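Side-chain contacts in alginate lyase A1-II' (Sphingomonas sp. A1, PDB 2CWS), which probably depolymerises alginate by lyase cleavage as a member of polysaccharide lyase family 7, this chain being the lyase part of a longer protein: residues Trp15-Pro20 against Gln39-Asp44; Glu72-Ser77 against Val81-Gln86; Met136-Asn141 against Arg182-Val187. All blocks are in the same frame, centred on the assembly; numbering follows the deposited sequence.

How the interactions relate
All three contacts fall within one alginate lyase domain built as a two-sheet sandwich. Interactions 1 and 3 each join the two sheets and lie on opposite sides of the chain's centre, their centres about 28 Å apart and their nearest atoms about 13 Å. Interaction 2, about 21 Å and 20 Å centre to centre from them, touches both: W15 CE3 packs 3.3 Å from E72 N, K16 CD lies 3.7 Å from M73 SD, and W85 CE3 meets V187 CG2 at 4.1 Å. Two small molecules, probably from the crystallisation liquor, lie nearby: a sulfate held by K16 and R71 beside interaction 1, and a glycerol about 4 Å from the W83 side chain that may mark a pocket.

Interaction 1: Trp15-Pro20 against Gln39-Asp44; sequences WKLQLP and QYFYTD. With SO4 (sulfate ion), chain C.
L17 and P20 each put an aliphatic carbon over an aromatic face, and these two CH-pi contacts carry most of the meeting. L17 CD2 stands 3.8 Å from the centroid of the F41 ring, 21° off its normal and displaced toward the CG end. L17 CG lies anti to the backbone N (chi1 175°), which carries the methyl pair out to the phenyl face. The second contact has P20 CD over the Y40 ring, 3.9 Å from its centroid, with P20 CG only 3.4 Å from Y40 CD1; proline and tyrosine slide past each other in opposite directions. F41 also meets F51 edge-to-face.

Plain aliphatic packing fills in between. L19 CD2 meets Y40 CB at 3.7 Å, the two side chains crossing at about a right angle.

K16 and Q18 point to the other side of strand 15-18. There K16 NZ donates to O2 of a sulfate ion at 2.8 Å, and the same amine forms a salt bridge with E26; R71 is a further donor to the sulfate.

Strand 15-18 and strand 41-43 lie in different sheets of the jelly-roll sandwich characteristic of this lyase family, with strand 41-43 at the margin of its sheet. A contact made of methyl, methylene and ring carbons alone implies that the sheets, and the loops that continue their strands, are joined here by dispersion and desolvation, while charged K16 faces away from the seam.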
loop_
_atom_site.group_PDB
_atom_site.type_symbol
_atom_site.label_atom_id
_atom_site.label_comp_id
_atom_site.label_asym_id
_atom_site.label_seq_id
_atom_site.Cartn_x
_atom_site.Cartn_y
_atom_site.Cartn_z
ATOM N N TRP A 15 -4.979 -10.769 -3.335
ATOM C CA TRP A 15 -3.822 -9.898 -3.509
ATOM C C TRP A 15 -2.901 -10.505 -4.571
ATOM O O TRP A 15 -2.775 -11.744 -4.589
ATOM C CB TRP A 15 -3.018 -9.773 -2.222
ATOM C CG TRP A 15 -3.697 -9.137 -1.042
ATOM C CD1 TRP A 15 -4.299 -9.758 0.009
ATOM C CD2 TRP A 15 -3.844 -7.722 -0.793
ATOM N NE1 TRP A 15 -4.799 -8.844 0.901
ATOM C CE2 TRP A 15 -4.524 -7.581 0.433
ATOM C CE3 TRP A 15 -3.433 -6.560 -1.498
ATOM C CZ2 TRP A 15 -4.816 -6.327 0.985
ATOM C CZ3 TRP A 15 -3.727 -5.324 -0.948
ATOM C CH2 TRP A 15 -4.411 -5.237 0.265
ATOM N N LYS A 16 -2.213 -9.681 -5.325
ATOM C CA LYS A 16 -1.039 -10.127 -6.087
ATOM C C LYS A 16 0.155 -9.363 -5.539
ATOM O O LYS A 16 -0.006 -8.313 -4.879
ATOM C CB LYS A 16 -1.193 -9.951 -7.599
ATOM C CG LYS A 16 -1.263 -8.514 -8.060
ATOM C CD LYS A 16 -1.337 -8.430 -9.591
ATOM C CE LYS A 16 -1.478 -6.995 -10.069
ATOM N NZ LYS A 16 -1.366 -6.926 -11.541
ATOM N N LEU A 17 1.367 -9.857 -5.776
ATOM C CA LEU A 17 2.567 -9.261 -5.257
ATOM C C LEU A 17 3.430 -8.710 -6.379
ATOM O O LEU A 17 3.684 -9.409 -7.368
ATOM C CB LEU A 17 3.378 -10.345 -4.492
ATOM C CG LEU A 17 4.772 -9.930 -3.957
ATOM C CD1 LEU A 17 4.701 -8.840 -2.902
ATOM C CD2 LEU A 17 5.445 -11.179 -3.419
ATOM N N GLN A 18 3.883 -7.479 -6.212
ATOM C CA GLN A 18 4.769 -6.791 -7.149
ATOM C C GLN A 18 6.158 -6.727 -6.537
ATOM O O GLN A 18 6.297 -6.287 -5.376
ATOM C CB GLN A 18 4.182 -5.389 -7.448
ATOM C CG GLN A 18 2.837 -5.498 -8.121
ATOM C CD GLN A 18 2.101 -4.199 -8.243
ATOM O OE1 GLN A 18 2.190 -3.373 -7.301
ATOM N NE2 GLN A 18 1.363 -4.023 -9.317
ATOM N N LEU A 19 7.152 -7.144 -7.312
ATOM C CA LEU A 19 8.530 -7.288 -6.817
ATOM C C LEU A 19 9.474 -6.233 -7.323
ATOM O O LEU A 19 9.248 -5.619 -8.366
ATOM C CB LEU A 19 9.053 -8.683 -7.245
ATOM C CG LEU A 19 8.296 -9.850 -6.608
ATOM C CD1 LEU A 19 8.805 -11.157 -7.286
ATOM C CD2 LEU A 19 8.460 -9.901 -5.124
ATOM N N PRO A 20 10.617 -6.099 -6.652
ATOM C CA PRO A 20 11.640 -5.127 -7.059
ATOM C C PRO A 20 12.815 -5.758 -7.777
ATOM O O PRO A 20 13.899 -5.171 -7.816
ATOM C CB PRO A 20 12.092 -4.559 -5.702
ATOM C CG PRO A 20 12.071 -5.767 -4.810
ATOM C CD PRO A 20 10.903 -6.598 -5.293
ATOM N N GLN A 39 13.788 -13.704 -1.416
ATOM C CA GLN A 39 14.491 -12.654 -0.677
ATOM C C GLN A 39 13.632 -11.404 -0.512
ATOM O O GLN A 39 13.911 -10.601 0.368
ATOM C CB GLN A 39 15.834 -12.283 -1.369
ATOM C CG GLN A 39 15.614 -11.633 -2.726
ATOM C CD GLN A 39 16.911 -11.455 -3.485
ATOM O OE1 GLN A 39 17.903 -11.024 -2.922
ATOM N NE2 GLN A 39 16.918 -11.744 -4.798
ATOM N N TYR A 40 12.618 -11.247 -1.367
ATOM C CA TYR A 40 11.794 -10.046 -1.338
ATOM C C TYR A 40 10.542 -10.158 -0.447
ATOM O O TYR A 40 9.896 -9.169 -0.182
ATOM C CB TYR A 40 11.292 -9.742 -2.744
ATOM C CG TYR A 40 12.433 -9.611 -3.741
ATOM C CD1 TYR A 40 13.389 -8.632 -3.646
ATOM C CD2 TYR A 40 12.483 -10.513 -4.850
ATOM C CE1 TYR A 40 14.438 -8.516 -4.579
ATOM C CE2 TYR A 40 13.504 -10.377 -5.773
ATOM C CZ TYR A 40 14.461 -9.374 -5.633
ATOM O OH TYR A 40 15.465 -9.285 -6.584
ATOM N N PHE A 41 10.204 -11.387 -0.070
ATOM C CA PHE A 41 8.892 -11.657 0.504
ATOM C C PHE A 41 8.964 -12.990 1.256
ATOM O O PHE A 41 9.110 -14.035 0.595
ATOM C CB PHE A 41 7.889 -11.726 -0.629
ATOM C CG PHE A 41 6.471 -12.011 -0.194
ATOM C CD1 PHE A 41 5.663 -10.970 0.255
ATOM C CD2 PHE A 41 5.943 -13.309 -0.274
ATOM C CE1 PHE A 41 4.338 -11.202 0.604
ATOM C CE2 PHE A 41 4.605 -13.536 0.065
ATOM C CZ PHE A 41 3.795 -12.486 0.493
ATOM N N TYR A 42 8.868 -12.934 2.578
ATOM C CA TYR A 42 9.097 -14.168 3.324
ATOM C C TYR A 42 8.460 -14.022 4.706
ATOM O O TYR A 42 8.114 -12.944 5.141
ATOM C CB TYR A 42 10.594 -14.452 3.455
ATOM C CG TYR A 42 11.404 -13.369 4.140
ATOM C CD1 TYR A 42 11.595 -13.375 5.501
ATOM C CD2 TYR A 42 11.997 -12.366 3.396
ATOM C CE1 TYR A 42 12.323 -12.407 6.163
ATOM C CE2 TYR A 42 12.786 -11.382 4.024
ATOM C CZ TYR A 42 12.931 -11.403 5.412
ATOM O OH TYR A 42 13.726 -10.501 6.061
ATOM N N THR A 43 8.356 -15.178 5.383
ATOM C CA THR A 43 7.886 -15.169 6.779
ATOM C C THR A 43 9.105 -15.111 7.675
ATOM O O THR A 43 9.991 -15.967 7.566
ATOM C CB THR A 43 7.093 -16.447 7.054
ATOM O OG1 THR A 43 5.919 -16.424 6.244
ATOM C CG2 THR A 43 6.753 -16.526 8.542
ATOM N N ASP A 44 9.165 -14.087 8.550
ATOM C CA ASP A 44 10.274 -14.019 9.501
ATOM C C ASP A 44 9.994 -14.912 10.690
ATOM O O ASP A 44 8.927 -15.513 10.828
ATOM C CB ASP A 44 10.550 -12.553 9.863
ATOM C CG ASP A 44 11.969 -12.291 10.275
ATOM O OD1 ASP A 44 12.779 -13.225 10.384
ATOM O OD2 ASP A 44 12.287 -11.093 10.453
HETATM S S SO4 C . -1.862 -3.235 -12.330
HETATM O O1 SO4 C . -1.548 -3.420 -10.797
HETATM O O2 SO4 C . -2.063 -4.523 -12.894
HETATM O O3 SO4 C . -2.943 -2.395 -12.528
HETATM O O4 SO4 C . -0.614 -2.576 -12.751
#

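Interaction 2: Glu72-Ser77 against Val81-Gln86; sequences EMLDPS and VNWGWQ
W83 points its indole N-H straight at the carboxylate of E72. NE1 donates to OE1 over 2.8 Å with an N-H...O angle of 162°, and OE1 lies practically in the indole plane, at the ring edge. The bond arrives syn to the carboxylate, whose plane is turned 54° from the ring, and the two side chains cross at about a right angle. W83 CG sits between its backbone N and carbonyl carbon (chi1 48°), bringing the indole over to E72. E72 gets there stretched: CG is anti to the backbone N and the chain stays extended beyond it. Its OE1 also accepts from F200 N and OE2 takes H227 NE2, so three donors fix the rotation of this buried carboxylate. With an alanine here, the indole N-H of W83, F200 N and H227 NE2 would probably be left without this acceptor, and the tryptophan ring less firmly held against turning.

E72 closes strand 67-72; the rest of both segments lies in the loop leading to strand 88-99, from one sheet of the jelly-roll sandwich to the other. Within it D75 forms an Asx turn: OD1 accepts from S77 N at 2.8 Å and from S77 OG at 2.7 Å, both from the same face of the carboxylate.

L74 also points at 81-86 and packs on backbone as much as on side chain. Its CD1 rests 3.6 Å from N82 C and touches W83 CB, while its CB lies 3.7 Å from V81 O. D75 CB abuts V81 CB at 4.0 Å. Two waters bridge the backbones: one accepts from L74 N and sits between E72 O and V81 O, a second accepts from D75 N at 2.8 Å and lies within bonding distance of V81 O.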
loop_
_atom_site.group_PDB
_atom_site.type_symbol
_atom_site.label_atom_id
_atom_site.label_comp_id
_atom_site.label_asym_id
_atom_site.label_seq_id
_atom_site.Cartn_x
_atom_site.Cartn_y
_atom_site.Cartn_z
ATOM N N GLU A 72 -4.285 -5.116 -4.342
ATOM C CA GLU A 72 -5.566 -5.780 -4.122
ATOM C C GLU A 72 -6.187 -6.201 -5.434
ATOM O O GLU A 72 -6.249 -5.406 -6.391
ATOM C CB GLU A 72 -6.525 -4.823 -3.405
ATOM C CG GLU A 72 -7.909 -5.436 -3.180
ATOM C CD GLU A 72 -8.930 -4.400 -2.750
ATOM O OE1 GLU A 72 -8.687 -3.193 -2.840
ATOM O OE2 GLU A 72 -10.047 -4.881 -2.332
ATOM N N MET A 73 -6.718 -7.421 -5.481
ATOM C CA MET A 73 -7.352 -8.020 -6.641
ATOM C C MET A 73 -8.743 -8.495 -6.250
ATOM O O MET A 73 -8.892 -9.638 -5.824
ATOM C CB MET A 73 -6.523 -9.200 -7.184
ATOM C CG MET A 73 -5.137 -8.774 -7.614
ATOM S SD MET A 73 -5.030 -7.925 -9.192
ATOM C CE MET A 73 -5.342 -9.322 -10.311
ATOM N N LEU A 74 -9.758 -7.624 -6.467
ATOM C CA LEU A 74 -11.129 -8.117 -6.287
ATOM C C LEU A 74 -11.344 -9.356 -7.113
ATOM O O LEU A 74 -12.073 -10.291 -6.679
ATOM C CB LEU A 74 -12.124 -7.041 -6.782
ATOM C CG LEU A 74 -12.254 -5.766 -5.925
ATOM C CD1 LEU A 74 -13.276 -4.853 -6.535
ATOM C CD2 LEU A 74 -12.645 -6.125 -4.472
ATOM N N ASP A 75 -10.805 -9.393 -8.328
ATOM C CA ASP A 75 -10.824 -10.594 -9.177
ATOM C C ASP A 75 -9.350 -10.982 -9.356
ATOM O O ASP A 75 -8.627 -10.270 -10.087
ATOM C CB ASP A 75 -11.493 -10.309 -10.525
ATOM C CG ASP A 75 -11.632 -11.584 -11.350
ATOM O OD1 ASP A 75 -10.807 -12.516 -11.161
ATOM O OD2 ASP A 75 -12.575 -11.657 -12.151
ATOM N N PRO A 76 -8.880 -12.067 -8.736
ATOM C CA PRO A 76 -7.458 -12.445 -8.885
ATOM C C PRO A 76 -7.069 -12.747 -10.307
ATOM O O PRO A 76 -5.857 -12.818 -10.591
ATOM C CB PRO A 76 -7.275 -13.660 -7.956
ATOM C CG PRO A 76 -8.617 -14.007 -7.444
ATOM C CD PRO A 76 -9.595 -12.968 -7.857
ATOM N N SER A 77 -8.028 -12.894 -11.214
ATOM C CA SER A 77 -7.761 -13.171 -12.627
ATOM C C SER A 77 -7.982 -11.957 -13.524
ATOM O O SER A 77 -7.918 -12.066 -14.766
ATOM C CB SER A 77 -8.631 -14.347 -13.112
ATOM O OG SER A 77 -10.028 -13.961 -13.278
ATOM N N VAL A 81 -10.762 -5.127 -12.504
ATOM C CA VAL A 81 -11.937 -5.105 -11.644
ATOM C C VAL A 81 -11.588 -4.456 -10.310
ATOM O O VAL A 81 -10.797 -4.994 -9.540
ATOM C CB VAL A 81 -12.473 -6.517 -11.412
ATOM C CG1 VAL A 81 -13.719 -6.490 -10.511
ATOM C CG2 VAL A 81 -12.823 -7.216 -12.745
ATOM N N ASN A 82 -12.129 -3.266 -10.061
ATOM C CA ASN A 82 -11.723 -2.460 -8.899
ATOM C C ASN A 82 -12.977 -1.800 -8.333
ATOM O O ASN A 82 -14.057 -1.958 -8.903
ATOM C CB ASN A 82 -10.644 -1.417 -9.313
ATOM C CG ASN A 82 -9.421 -2.137 -9.843
ATOM O OD1 ASN A 82 -9.200 -2.171 -11.116
ATOM N ND2 ASN A 82 -8.700 -2.812 -9.003
ATOM N N TRP A 83 -12.847 -1.098 -7.196
ATOM C CA TRP A 83 -14.021 -0.592 -6.479
ATOM C C TRP A 83 -14.150 0.912 -6.602
ATOM O O TRP A 83 -13.250 1.619 -7.046
ATOM C CB TRP A 83 -14.005 -1.083 -5.038
ATOM C CG TRP A 83 -12.735 -0.925 -4.272
ATOM C CD1 TRP A 83 -11.727 -1.862 -4.144
ATOM C CD2 TRP A 83 -12.299 0.223 -3.510
ATOM N NE1 TRP A 83 -10.723 -1.390 -3.323
ATOM C CE2 TRP A 83 -11.054 -0.102 -2.938
ATOM C CE3 TRP A 83 -12.880 1.490 -3.246
ATOM C CZ2 TRP A 83 -10.358 0.793 -2.127
ATOM C CZ3 TRP A 83 -12.169 2.365 -2.435
ATOM C CH2 TRP A 83 -10.929 2.026 -1.890
ATOM N N GLY A 84 -15.342 1.410 -6.234
ATOM C CA GLY A 84 -15.692 2.791 -6.462
ATOM C C GLY A 84 -15.860 3.627 -5.202
ATOM O O GLY A 84 -15.712 3.163 -4.074
ATOM N N TRP A 85 -16.197 4.902 -5.464
ATOM C CA TRP A 85 -16.240 5.863 -4.359
ATOM C C TRP A 85 -17.432 5.641 -3.421
ATOM O O TRP A 85 -17.351 6.093 -2.267
ATOM C CB TRP A 85 -16.269 7.288 -4.908
ATOM C CG TRP A 85 -17.538 7.687 -5.641
ATOM C CD1 TRP A 85 -17.888 7.411 -6.921
ATOM C CD2 TRP A 85 -18.606 8.460 -5.049
ATOM N NE1 TRP A 85 -19.145 7.965 -7.164
ATOM C CE2 TRP A 85 -19.597 8.617 -6.027
ATOM C CE3 TRP A 85 -18.843 9.018 -3.772
ATOM C CZ2 TRP A 85 -20.783 9.325 -5.769
ATOM C CZ3 TRP A 85 -19.987 9.722 -3.493
ATOM C CH2 TRP A 85 -20.947 9.868 -4.490
ATOM N N GLN A 86 -18.501 5.045 -3.916
ATOM C CA GLN A 86 -19.689 4.856 -3.083
ATOM C C GLN A 86 -19.597 3.583 -2.273
ATOM O O GLN A 86 -18.940 2.620 -2.726
ATOM C CB GLN A 86 -20.925 4.782 -3.977
ATOM C CG GLN A 86 -21.076 5.939 -4.896
ATOM C CD GLN A 86 -22.074 5.672 -6.030
ATOM O OE1 GLN A 86 -23.152 6.273 -5.823
ATOM N NE2 GLN A 86 -21.739 4.912 -7.088
HETATM O O HOH W 1 -9.040 -4.912 -7.013
HETATM O O HOH W 2 -9.202 -7.307 -9.404
#

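Interaction 3: Met136-Asn141 against Arg182-Val187; sequences MQVKQN and RSVDFV
V138 and V184 make a small, purely apolar contact between the two sheets of the jelly-roll sandwich, toward one margin of the domain. V138 belongs to strand 133-139 of one sheet; V184 lies on strand 180-185, the outermost strand of the other. The CA atoms of V138 and V184 are 7.1 Å apart, and the two side chains reach toward each other tip to tip, methyl against methyl: CG1 meets CG1 at 3.8 Å and CG2 meets CG2 at the same 3.8 Å. In both valines CG1 is anti to the backbone N (chi1 -176° in V138, 178° in V184), and the two forks face each other branch for branch.

Past the valines the two segments stay close through their backbones. The CA atoms of Q140 and F186 come within 6.4 Å, and Q140 O accepts from W193 NE1. F186 starts toward the other segment, then turns its ring away to meet W193 edge-to-face, so one tryptophan serves both segments. F186 opens helix 186-189, whose N-cap is D185, with OD1 accepting from G188 N.

At the end of the strand K139 runs out extended and turns only at its last bond, NZ donating to N141 O at 2.8 Å, tilted 26° from the carbonyl plane.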
loop_
_atom_site.group_PDB
_atom_site.type_symbol
_atom_site.label_atom_id
_atom_site.label_comp_id
_atom_site.label_asym_id
_atom_site.label_seq_id
_atom_site.Cartn_x
_atom_site.Cartn_y
_atom_site.Cartn_z
ATOM N N MET A 136 -0.225 10.150 6.583
ATOM C CA MET A 136 -1.235 9.635 5.649
ATOM C C MET A 136 -1.584 10.742 4.688
ATOM O O MET A 136 -2.370 11.641 5.006
ATOM C CB MET A 136 -2.557 9.396 6.418
ATOM C CG MET A 136 -2.457 8.080 7.159
ATOM S SD MET A 136 -2.508 6.638 6.084
ATOM C CE MET A 136 -3.375 5.546 7.199
ATOM N N GLN A 137 -0.997 10.710 3.521
ATOM C CA GLN A 137 -1.145 11.758 2.510
ATOM C C GLN A 137 -2.349 11.419 1.637
ATOM O O GLN A 137 -2.468 10.297 1.154
ATOM C CB GLN A 137 0.121 11.813 1.638
ATOM C CG GLN A 137 1.337 12.194 2.472
ATOM C CD GLN A 137 2.660 12.275 1.716
ATOM O OE1 GLN A 137 3.708 12.673 2.313
ATOM N NE2 GLN A 137 2.709 11.915 0.495
ATOM N N VAL A 138 -3.227 12.399 1.458
ATOM C CA VAL A 138 -4.411 12.207 0.591
ATOM C C VAL A 138 -4.316 13.190 -0.546
ATOM O O VAL A 138 -4.262 14.427 -0.333
ATOM C CB VAL A 138 -5.739 12.370 1.362
ATOM C CG1 VAL A 138 -6.899 12.065 0.440
ATOM C CG2 VAL A 138 -5.780 11.463 2.595
ATOM N N LYS A 139 -4.275 12.702 -1.762
ATOM C CA LYS A 139 -4.146 13.586 -2.895
ATOM C C LYS A 139 -5.378 14.456 -3.028
ATOM O O LYS A 139 -6.495 14.000 -2.799
ATOM C CB LYS A 139 -3.928 12.720 -4.148
ATOM C CG LYS A 139 -3.504 13.583 -5.355
ATOM C CD LYS A 139 -3.201 12.781 -6.595
ATOM C CE LYS A 139 -2.439 13.524 -7.665
ATOM N NZ LYS A 139 -3.042 14.854 -8.030
ATOM N N GLN A 140 -5.191 15.728 -3.398
ATOM C CA GLN A 140 -6.318 16.635 -3.536
ATOM C C GLN A 140 -7.174 16.329 -4.774
ATOM O O GLN A 140 -8.383 16.119 -4.655
ATOM C CB GLN A 140 -5.826 18.116 -3.647
ATOM C CG GLN A 140 -5.305 18.579 -2.252
ATOM C CD GLN A 140 -4.771 19.985 -2.297
ATOM O OE1 GLN A 140 -5.089 20.784 -1.389
ATOM N NE2 GLN A 140 -4.036 20.351 -3.319
ATOM N N ASN A 141 -6.518 16.304 -5.954
ATOM C CA ASN A 141 -7.249 16.269 -7.205
ATOM C C ASN A 141 -6.953 14.976 -7.981
ATOM O O ASN A 141 -5.835 14.429 -7.889
ATOM C CB ASN A 141 -6.827 17.436 -8.100
ATOM C CG ASN A 141 -7.221 18.771 -7.475
ATOM O OD1 ASN A 141 -8.144 18.840 -6.651
ATOM N ND2 ASN A 141 -6.435 19.740 -7.918
ATOM N N ARG A 182 -8.258 10.538 11.087
ATOM C CA ARG A 182 -8.411 11.832 10.421
ATOM C C ARG A 182 -9.235 11.619 9.145
ATOM O O ARG A 182 -9.273 10.489 8.632
ATOM C CB ARG A 182 -7.024 12.391 9.996
ATOM C CG ARG A 182 -5.955 12.209 11.052
ATOM C CD ARG A 182 -6.128 13.071 12.316
ATOM N NE ARG A 182 -5.106 12.687 13.340
ATOM C CZ ARG A 182 -3.814 13.021 13.258
ATOM N NH1 ARG A 182 -2.975 12.572 14.189
ATOM N NH2 ARG A 182 -3.335 13.788 12.272
ATOM N N SER A 183 -9.830 12.659 8.580
ATOM C CA SER A 183 -10.605 12.446 7.349
ATOM C C SER A 183 -10.327 13.550 6.350
ATOM O O SER A 183 -10.005 14.695 6.702
ATOM C CB SER A 183 -12.120 12.371 7.647
ATOM O OG SER A 183 -12.636 13.669 8.027
ATOM N N VAL A 184 -10.499 13.176 5.091
ATOM C CA VAL A 184 -10.402 14.084 3.936
ATOM C C VAL A 184 -11.520 13.748 2.959
ATOM O O VAL A 184 -11.631 12.603 2.520
ATOM C CB VAL A 184 -9.043 13.939 3.245
ATOM C CG1 VAL A 184 -8.962 14.848 2.001
ATOM C CG2 VAL A 184 -7.885 14.239 4.201
ATOM N N ASP A 185 -12.339 14.740 2.603
ATOM C CA ASP A 185 -13.439 14.517 1.666
ATOM C C ASP A 185 -12.885 14.735 0.252
ATOM O O ASP A 185 -12.875 15.812 -0.268
ATOM C CB ASP A 185 -14.607 15.417 2.031
ATOM C CG ASP A 185 -15.776 15.241 1.084
ATOM O OD1 ASP A 185 -15.681 14.439 0.150
ATOM O OD2 ASP A 185 -16.801 15.934 1.361
ATOM N N PHE A 186 -12.401 13.646 -0.357
ATOM C CA PHE A 186 -11.725 13.777 -1.628
ATOM C C PHE A 186 -12.710 14.014 -2.764
ATOM O O PHE A 186 -12.448 14.881 -3.598
ATOM C CB PHE A 186 -10.763 12.583 -1.900
ATOM C CG PHE A 186 -11.407 11.204 -1.981
ATOM C CD1 PHE A 186 -11.742 10.653 -3.202
ATOM C CD2 PHE A 186 -11.617 10.450 -0.818
ATOM C CE1 PHE A 186 -12.279 9.386 -3.300
ATOM C CE2 PHE A 186 -12.184 9.202 -0.909
ATOM C CZ PHE A 186 -12.496 8.630 -2.147
ATOM N N VAL A 187 -13.859 13.328 -2.795
ATOM C CA VAL A 187 -14.814 13.699 -3.825
ATOM C C VAL A 187 -15.289 15.145 -3.652
ATOM O O VAL A 187 -15.548 15.818 -4.670
ATOM C CB VAL A 187 -15.977 12.673 -3.804
ATOM C CG1 VAL A 187 -17.211 13.187 -4.490
ATOM C CG2 VAL A 187 -15.505 11.325 -4.400
#